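Local structure of alkaline phosphatase (Antarctic bacterium tab5, 2W5V) at the interface of chains A and B. The protein hydrolyses phosphate monoesters under alkaline conditions, using bound zinc and magnesium ions and a transiently phosphorylated form of the enzyme. Numbering follows the deposited sequence. Chains: chain A/B, Alkaline phosphatase.

Contact 1: the interface of chains A and B. Residues chain A 47-48, 51, 54-55, 309; chain B 71, 339-341.
A:Ser51, one turn along helix 47-56, puts its hydroxyl against the B:Ala339 to B:Leu341 loop, and hydrogen bonds to this small side chain form the polar core of the patch. Its OG accepts the N-H of B:Leu341 at 2.8 Å. It donates to A:Leu47 O within its own helix at 2.6 Å, and these two bonds set the hydroxyl. The 3.1 Å pair of A:Ser51 OG with B:Thr340 OG1 has no decided direction and must compete with the carbonyls for a hydrogen. B:Thr340 suits its place because OG1, anti to its backbone N (chi1 177°), can reach B:Leu341 O at 2.9 Å, in the carbonyl plane on a lone pair. Beside this network B:Ala339 N gives its hydrogen to A:Leu309 O at 2.9 Å.

Water 1 bridges the A:Tyr55 phenol OH and B:Ala339 O, lying in the plane of the ring at its edge.

The apolar contacts flank the polar core. Methyl CD1 of B:Leu341 sits over one face of A:Phe54, toward the rim and 3.8 Å from the ring centroid, the leucine coming in roughly perpendicular to the phenylalanine. A:Leu47 and B:Leu71 run antiparallel, CD1 beside CD1 at 3.9 Å.

The patch joins two copies of the enzyme, probably stabilising the homodimer typical of alkaline phosphatases.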
loop_
_atom_site.group_PDB
_atom_site.type_symbol
_atom_site.label_atom_id
_atom_site.label_comp_id
_atom_site.label_asym_id
_atom_site.label_seq_id
_atom_site.Cartn_x
_atom_site.Cartn_y
_atom_site.Cartn_z
ATOM N N LEU A 47 1.619 -2.578 -4.319
ATOM C CA LEU A 47 0.186 -2.590 -4.019
ATOM C C LEU A 47 -0.684 -2.581 -5.292
ATOM O O LEU A 47 -1.776 -3.137 -5.301
ATOM C CB LEU A 47 -0.156 -1.417 -3.108
ATOM C CG LEU A 47 -1.597 -1.300 -2.625
ATOM C CD1 LEU A 47 -2.032 -2.592 -1.921
ATOM C CD2 LEU A 47 -1.694 -0.089 -1.702
ATOM N N SER A 48 -0.211 -1.946 -6.364
ATOM C CA SER A 48 -0.958 -1.978 -7.620
ATOM C C SER A 48 -1.062 -3.407 -8.164
ATOM O O SER A 48 -2.127 -3.822 -8.642
ATOM C CB SER A 48 -0.323 -1.053 -8.664
ATOM O OG SER A 48 -0.430 0.304 -8.259
ATOM N N SER A 51 -3.491 -5.242 -6.106
ATOM C CA SER A 51 -4.833 -4.769 -6.436
ATOM C C SER A 51 -5.406 -5.467 -7.668
ATOM O O SER A 51 -6.618 -5.561 -7.817
ATOM C CB SER A 51 -4.830 -3.256 -6.659
ATOM O OG SER A 51 -4.331 -2.589 -5.517
ATOM N N PHE A 54 -8.061 -8.053 -7.188
ATOM C CA PHE A 54 -9.407 -7.604 -6.839
ATOM C C PHE A 54 -10.225 -7.264 -8.082
ATOM O O PHE A 54 -11.414 -6.995 -7.971
ATOM C CB PHE A 54 -9.374 -6.399 -5.890
ATOM C CG PHE A 54 -8.877 -6.731 -4.519
ATOM C CD1 PHE A 54 -7.522 -6.932 -4.286
ATOM C CD2 PHE A 54 -9.760 -6.877 -3.463
ATOM C CE1 PHE A 54 -7.056 -7.252 -3.014
ATOM C CE2 PHE A 54 -9.299 -7.197 -2.193
ATOM C CZ PHE A 54 -7.945 -7.386 -1.974
ATOM N N TYR A 55 -9.591 -7.273 -9.256
ATOM C CA TYR A 55 -10.303 -6.984 -10.509
ATOM C C TYR A 55 -10.213 -8.086 -11.566
ATOM O O TYR A 55 -11.096 -8.202 -12.419
ATOM C CB TYR A 55 -9.839 -5.653 -11.125
ATOM C CG TYR A 55 -10.135 -4.457 -10.255
ATOM C CD1 TYR A 55 -9.187 -3.976 -9.365
ATOM C CD2 TYR A 55 -11.373 -3.824 -10.303
ATOM C CE1 TYR A 55 -9.459 -2.900 -8.548
ATOM C CE2 TYR A 55 -11.653 -2.734 -9.492
ATOM C CZ TYR A 55 -10.693 -2.283 -8.614
ATOM O OH TYR A 55 -10.950 -1.204 -7.805
ATOM N N LEU A 309 -3.302 0.389 -12.600
ATOM C CA LEU A 309 -4.642 -0.005 -13.044
ATOM C C LEU A 309 -5.350 1.212 -13.630
ATOM O O LEU A 309 -6.346 1.702 -13.094
ATOM C CB LEU A 309 -5.455 -0.623 -11.898
ATOM C CG LEU A 309 -4.848 -1.903 -11.300
ATOM C CD1 LEU A 309 -5.549 -2.289 -10.009
ATOM C CD2 LEU A 309 -4.896 -3.057 -12.287
ATOM N N LEU B 71 -6.537 -1.038 3.973
ATOM C CA LEU B 71 -6.516 -0.805 2.533
ATOM C C LEU B 71 -7.951 -0.684 2.070
ATOM O O LEU B 71 -8.790 -1.481 2.471
ATOM C CB LEU B 71 -5.849 -1.969 1.775
ATOM C CG LEU B 71 -4.380 -2.287 2.084
ATOM C CD1 LEU B 71 -3.898 -3.558 1.375
ATOM C CD2 LEU B 71 -3.497 -1.114 1.704
ATOM N N ALA B 339 -7.110 2.492 -10.405
ATOM C CA ALA B 339 -7.971 1.744 -9.500
ATOM C C ALA B 339 -7.229 0.920 -8.437
ATOM O O ALA B 339 -7.812 0.002 -7.860
ATOM C CB ALA B 339 -8.927 0.844 -10.300
ATOM N N THR B 340 -5.969 1.241 -8.153
ATOM C CA THR B 340 -5.262 0.525 -7.077
ATOM C C THR B 340 -5.963 0.693 -5.736
ATOM O O THR B 340 -6.607 1.711 -5.482
ATOM C CB THR B 340 -3.801 0.999 -6.910
ATOM O OG1 THR B 340 -3.204 0.314 -5.791
ATOM C CG2 THR B 340 -3.763 2.497 -6.665
ATOM N N LEU B 341 -5.839 -0.317 -4.878
ATOM C CA LEU B 341 -6.258 -0.169 -3.496
ATOM C C LEU B 341 -5.420 0.944 -2.864
ATOM O O LEU B 341 -4.290 1.213 -3.289
ATOM C CB LEU B 341 -6.050 -1.470 -2.710
ATOM C CG LEU B 341 -6.810 -2.728 -3.139
ATOM C CD1 LEU B 341 -6.482 -3.900 -2.199
ATOM C CD2 LEU B 341 -8.278 -2.485 -3.149
HETATM O O HOH W 1 -9.541 -0.058 -5.508
#

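Contact 2: the interface of chains A and B. Residues chain A 73-75, 80-81, 339; chain B 55, 309, 325, 328.
B:Tyr55 reaches into chain A between A:Asp80, A:Ser75, A:Lys73 and A:Ala339. From CB the chain turns so that CG is anti to the carbonyl carbon (chi1 -65°), which carries the ring towards chain A. CD2 then passes A:Asp80, whose CG is 4.0 Å away and whose carboxylate plane is turned 72° from the ring. On the other rim CE1 meets A:Ala339 O at 3.5 Å. CZ lies under A:Lys73 CE at 3.6 Å; the extended lysine chain supplies methylene surface on one side of the ring, and B:Ile328 CD1 covers the opposite face. At the tip, OH hydrogen-bonds A:Ser75 OG at 2.8 Å and water 2, both in the ring plane; the water also holds A:Thr74 N and A:Ala339 O. A:Ser75 OG is steered in turn by donating to A:Asp80 O at 2.7 Å. Tyrosine fits by joining a flat, sandwiched ring to a polar tip; an alanine here would probably open a gap between A:Lys73 and B:Ile328 and deprive A:Ser75 and the water of their phenol partner.

Farther along, A:Val81 N donates to B:Tyr325 O at 3.0 Å, and A:Val81 CG1 rests on the ring face of B:Tyr325, 3.9 Å from its centroid.

Chain A contributes the end of strand 68-73, the following loop and the loop after strand 337-338; in chain B, B:Tyr55, itself in loop, ends the segment that forms helix 47-56 in chain A, and B:Ile328 is a one-residue strand.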
loop_
_atom_site.group_PDB
_atom_site.type_symbol
_atom_site.label_atom_id
_atom_site.label_comp_id
_atom_site.label_asym_id
_atom_site.label_seq_id
_atom_site.Cartn_x
_atom_site.Cartn_y
_atom_site.Cartn_z
ATOM N N LYS A 73 10.081 -0.226 3.815
ATOM C CA LYS A 73 10.959 0.507 2.915
ATOM C C LYS A 73 12.054 -0.442 2.412
ATOM O O LYS A 73 12.688 -1.148 3.201
ATOM C CB LYS A 73 11.571 1.700 3.643
ATOM C CG LYS A 73 12.330 2.645 2.730
ATOM C CD LYS A 73 12.824 3.869 3.483
ATOM C CE LYS A 73 13.730 4.722 2.600
ATOM N NZ LYS A 73 14.231 5.925 3.320
ATOM N N THR A 74 12.291 -0.449 1.104
ATOM C CA THR A 74 13.025 -1.550 0.483
ATOM C C THR A 74 14.431 -1.187 -0.015
ATOM O O THR A 74 15.131 -2.033 -0.567
ATOM C CB THR A 74 12.217 -2.135 -0.692
ATOM O OG1 THR A 74 12.025 -1.116 -1.688
ATOM C CG2 THR A 74 10.846 -2.611 -0.204
ATOM N N SER A 75 14.851 0.056 0.176
ATOM C CA SER A 75 16.170 0.466 -0.317
ATOM C C SER A 75 17.292 -0.425 0.227
ATOM O O SER A 75 17.198 -0.944 1.335
ATOM C CB SER A 75 16.444 1.927 0.039
ATOM O OG SER A 75 15.586 2.778 -0.694
ATOM N N ASP A 80 18.922 3.341 -3.732
ATOM C CA ASP A 80 17.527 3.687 -3.454
ATOM C C ASP A 80 16.581 2.624 -3.997
ATOM O O ASP A 80 15.572 2.298 -3.366
ATOM C CB ASP A 80 17.166 5.052 -4.054
ATOM C CG ASP A 80 17.560 6.215 -3.155
ATOM O OD1 ASP A 80 17.986 5.974 -2.007
ATOM O OD2 ASP A 80 17.428 7.377 -3.593
ATOM N N VAL A 81 16.902 2.103 -5.178
ATOM C CA VAL A 81 16.106 1.045 -5.797
ATOM C C VAL A 81 16.788 -0.308 -5.610
ATOM O O VAL A 81 17.895 -0.540 -6.093
ATOM C CB VAL A 81 15.860 1.316 -7.296
ATOM C CG1 VAL A 81 14.954 0.245 -7.903
ATOM C CG2 VAL A 81 15.255 2.715 -7.488
ATOM N N ALA A 339 10.996 2.051 -6.078
ATOM C CA ALA A 339 11.321 2.124 -4.651
ATOM C C ALA A 339 10.121 2.436 -3.760
ATOM O O ALA A 339 10.282 2.921 -2.648
ATOM C CB ALA A 339 12.427 3.157 -4.405
ATOM N N TYR B 55 11.728 9.779 0.518
ATOM C CA TYR B 55 12.918 10.018 -0.306
ATOM C C TYR B 55 13.134 11.481 -0.664
ATOM O O TYR B 55 14.267 11.909 -0.924
ATOM C CB TYR B 55 12.841 9.205 -1.597
ATOM C CG TYR B 55 12.889 7.713 -1.373
ATOM C CD1 TYR B 55 11.721 6.988 -1.190
ATOM C CD2 TYR B 55 14.100 7.032 -1.326
ATOM C CE1 TYR B 55 11.742 5.630 -0.980
ATOM C CE2 TYR B 55 14.137 5.656 -1.109
ATOM C CZ TYR B 55 12.948 4.964 -0.934
ATOM O OH TYR B 55 12.949 3.603 -0.718
ATOM N N LEU B 309 8.300 5.377 -8.454
ATOM C CA LEU B 309 9.643 5.746 -7.996
ATOM C C LEU B 309 10.693 4.892 -8.721
ATOM O O LEU B 309 11.405 4.088 -8.109
ATOM C CB LEU B 309 9.761 5.597 -6.472
ATOM C CG LEU B 309 8.841 6.538 -5.686
ATOM C CD1 LEU B 309 8.932 6.273 -4.193
ATOM C CD2 LEU B 309 9.186 7.988 -5.994
ATOM N N TYR B 325 20.186 2.329 -10.472
ATOM C CA TYR B 325 19.378 2.008 -9.299
ATOM C C TYR B 325 19.799 2.787 -8.059
ATOM O O TYR B 325 19.108 2.748 -7.040
ATOM C CB TYR B 325 19.420 0.501 -9.010
ATOM C CG TYR B 325 18.427 -0.331 -9.805
ATOM C CD1 TYR B 325 17.999 0.072 -11.062
ATOM C CD2 TYR B 325 17.945 -1.539 -9.308
ATOM C CE1 TYR B 325 17.096 -0.687 -11.793
ATOM C CE2 TYR B 325 17.046 -2.313 -10.040
ATOM C CZ TYR B 325 16.631 -1.879 -11.278
ATOM O OH TYR B 325 15.740 -2.638 -12.004
ATOM N N ILE B 328 16.557 7.752 -7.703
ATOM C CA ILE B 328 15.192 7.666 -8.204
ATOM C C ILE B 328 14.882 8.747 -9.236
ATOM O O ILE B 328 15.214 9.917 -9.042
ATOM C CB ILE B 328 14.187 7.796 -7.044
ATOM C CG1 ILE B 328 14.253 6.565 -6.143
ATOM C CG2 ILE B 328 12.777 7.993 -7.582
ATOM C CD1 ILE B 328 13.567 6.758 -4.790
HETATM O O HOH W 2 10.926 1.694 -0.189
#

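Contact 3: the interface of chains A and B. Residues chain A 55, 309-310, 325-328; chain B 80-81, 339.
The loop carrying B:Asp80 and B:Val81, a few residues before the catalytic serine nucleophile, docks against the A:Tyr325 to A:Ile328 segment. Its backbone pairs with that segment: B:Val81 N donates to A:Tyr325 O, and B:Asp80 N donates to A:Thr326 O at 3.3 Å, the longer bond of the two.

The B:Asp80 side chain adds a polar bridge. Its carboxylate OD2 takes water 4 at 2.8 Å, and the same water accepts the A:Ile328 N hydrogen at 2.9 Å in an almost straight line (177°), so an acidic group serves an amide across the boundary. The carboxylate stands alongside A:Tyr55, its plane 70° from that of the ring.

A:Ile328 makes the apolar contacts here. CG1, anti to its carbonyl carbon (chi1 -69°), touches B:Asp80 CB at 3.8 Å. CD1 beyond it touches the B:Ala339 methyl CB at 3.8 Å and also lies over a face of A:Tyr55, towards its rim. B:Val81 CG1, anti to the backbone N, sits over the rim of one face of A:Tyr325, 3.6 Å from CD2; the branch at CB holds the methyl there.

In the fold, the A:Tyr325 segment links strand 322-324 to the one-residue strand at A:Ile328, beside the C-terminal end of helix 47-56.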
loop_
_atom_site.group_PDB
_atom_site.type_symbol
_atom_site.label_atom_id
_atom_site.label_comp_id
_atom_site.label_asym_id
_atom_site.label_seq_id
_atom_site.Cartn_x
_atom_site.Cartn_y
_atom_site.Cartn_z
ATOM N N TYR A 55 -9.591 -7.273 -9.256
ATOM C CA TYR A 55 -10.303 -6.984 -10.509
ATOM C C TYR A 55 -10.213 -8.086 -11.566
ATOM O O TYR A 55 -11.096 -8.202 -12.419
ATOM C CB TYR A 55 -9.839 -5.653 -11.125
ATOM C CG TYR A 55 -10.135 -4.457 -10.255
ATOM C CD1 TYR A 55 -9.187 -3.976 -9.365
ATOM C CD2 TYR A 55 -11.373 -3.824 -10.303
ATOM C CE1 TYR A 55 -9.459 -2.900 -8.548
ATOM C CE2 TYR A 55 -11.653 -2.734 -9.492
ATOM C CZ TYR A 55 -10.693 -2.283 -8.614
ATOM O OH TYR A 55 -10.950 -1.204 -7.805
ATOM N N LEU A 309 -3.302 0.389 -12.600
ATOM C CA LEU A 309 -4.642 -0.005 -13.044
ATOM C C LEU A 309 -5.350 1.212 -13.630
ATOM O O LEU A 309 -6.346 1.702 -13.094
ATOM C CB LEU A 309 -5.455 -0.623 -11.898
ATOM C CG LEU A 309 -4.848 -1.903 -11.300
ATOM C CD1 LEU A 309 -5.549 -2.289 -10.009
ATOM C CD2 LEU A 309 -4.896 -3.057 -12.287
ATOM N N ALA A 310 -4.812 1.695 -14.740
ATOM C CA ALA A 310 -5.297 2.916 -15.357
ATOM C C ALA A 310 -6.634 2.695 -16.044
ATOM O O ALA A 310 -7.031 1.560 -16.305
ATOM C CB ALA A 310 -4.268 3.430 -16.364
ATOM N N TYR A 325 -13.365 5.511 -17.822
ATOM C CA TYR A 325 -13.207 5.116 -16.417
ATOM C C TYR A 325 -14.037 3.900 -16.026
ATOM O O TYR A 325 -13.881 3.371 -14.923
ATOM C CB TYR A 325 -13.553 6.288 -15.491
ATOM C CG TYR A 325 -12.416 7.255 -15.262
ATOM C CD1 TYR A 325 -11.473 7.501 -16.252
ATOM C CD2 TYR A 325 -12.288 7.931 -14.057
ATOM C CE1 TYR A 325 -10.429 8.383 -16.039
ATOM C CE2 TYR A 325 -11.249 8.816 -13.839
ATOM C CZ TYR A 325 -10.324 9.039 -14.832
ATOM O OH TYR A 325 -9.291 9.924 -14.614
ATOM N N THR A 326 -14.926 3.452 -16.905
ATOM C CA THR A 326 -15.740 2.286 -16.571
ATOM C C THR A 326 -14.909 1.010 -16.508
ATOM O O THR A 326 -15.247 0.090 -15.763
ATOM C CB THR A 326 -16.916 2.080 -17.555
ATOM O OG1 THR A 326 -16.405 1.868 -18.875
ATOM C CG2 THR A 326 -17.826 3.296 -17.552
ATOM N N GLU A 327 -13.819 0.962 -17.277
ATOM C CA GLU A 327 -12.985 -0.237 -17.335
ATOM C C GLU A 327 -11.505 0.064 -17.103
ATOM O O GLU A 327 -11.049 1.186 -17.315
ATOM C CB GLU A 327 -13.150 -0.944 -18.684
ATOM C CG GLU A 327 -14.555 -1.444 -18.961
ATOM C CD GLU A 327 -14.699 -2.018 -20.357
ATOM O OE1 GLU A 327 -15.687 -1.679 -21.040
ATOM O OE2 GLU A 327 -13.819 -2.800 -20.777
ATOM N N ILE A 328 -10.760 -0.961 -16.694
ATOM C CA ILE A 328 -9.332 -0.837 -16.438
ATOM C C ILE A 328 -8.493 -1.303 -17.630
ATOM O O ILE A 328 -8.786 -2.327 -18.249
ATOM C CB ILE A 328 -8.938 -1.652 -15.194
ATOM C CG1 ILE A 328 -9.533 -1.018 -13.935
ATOM C CG2 ILE A 328 -7.408 -1.802 -15.099
ATOM C CD1 ILE A 328 -9.644 -1.985 -12.769
ATOM N N ASP B 80 -15.093 1.167 -12.678
ATOM C CA ASP B 80 -13.939 0.569 -12.002
ATOM C C ASP B 80 -12.987 1.635 -11.474
ATOM O O ASP B 80 -12.395 1.475 -10.412
ATOM C CB ASP B 80 -13.164 -0.374 -12.932
ATOM C CG ASP B 80 -13.835 -1.733 -13.092
ATOM O OD1 ASP B 80 -14.613 -2.135 -12.202
ATOM O OD2 ASP B 80 -13.571 -2.406 -14.112
ATOM N N VAL B 81 -12.819 2.716 -12.228
ATOM C CA VAL B 81 -11.926 3.784 -11.800
ATOM C C VAL B 81 -12.756 4.946 -11.290
ATOM O O VAL B 81 -13.496 5.565 -12.053
ATOM C CB VAL B 81 -11.028 4.290 -12.953
ATOM C CG1 VAL B 81 -10.182 5.477 -12.481
ATOM C CG2 VAL B 81 -10.122 3.169 -13.469
ATOM N N ALA B 339 -7.110 2.492 -10.405
ATOM C CA ALA B 339 -7.971 1.744 -9.500
ATOM C C ALA B 339 -7.229 0.920 -8.437
ATOM O O ALA B 339 -7.812 0.002 -7.860
ATOM C CB ALA B 339 -8.927 0.844 -10.300
HETATM O O HOH W 3 -9.541 -0.058 -5.508
HETATM O O HOH W 4 -12.095 -3.497 -16.216
#

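Contacts 1 and 3 are neighbours, their C-alpha centres about 9 Å apart, and they share A:Tyr55, A:Leu309 and B:Ala339; they probably belong to one continuous patch. Contact 2 lies about 21 Å from contact 1 and 27 Å from contact 3, across the two-fold axis, and much of it is contact 3 with the chains exchanged. The contacts described therefore recur on both sides of that axis. The segments involved adjoin catalytic elements: helix 47-56 follows metal ligand A:Asp43, B:Val81 lies close to B:Ser84, and B:Ala339 follows zinc ligand B:His337, so dimerisation may help hold both active sites in shape.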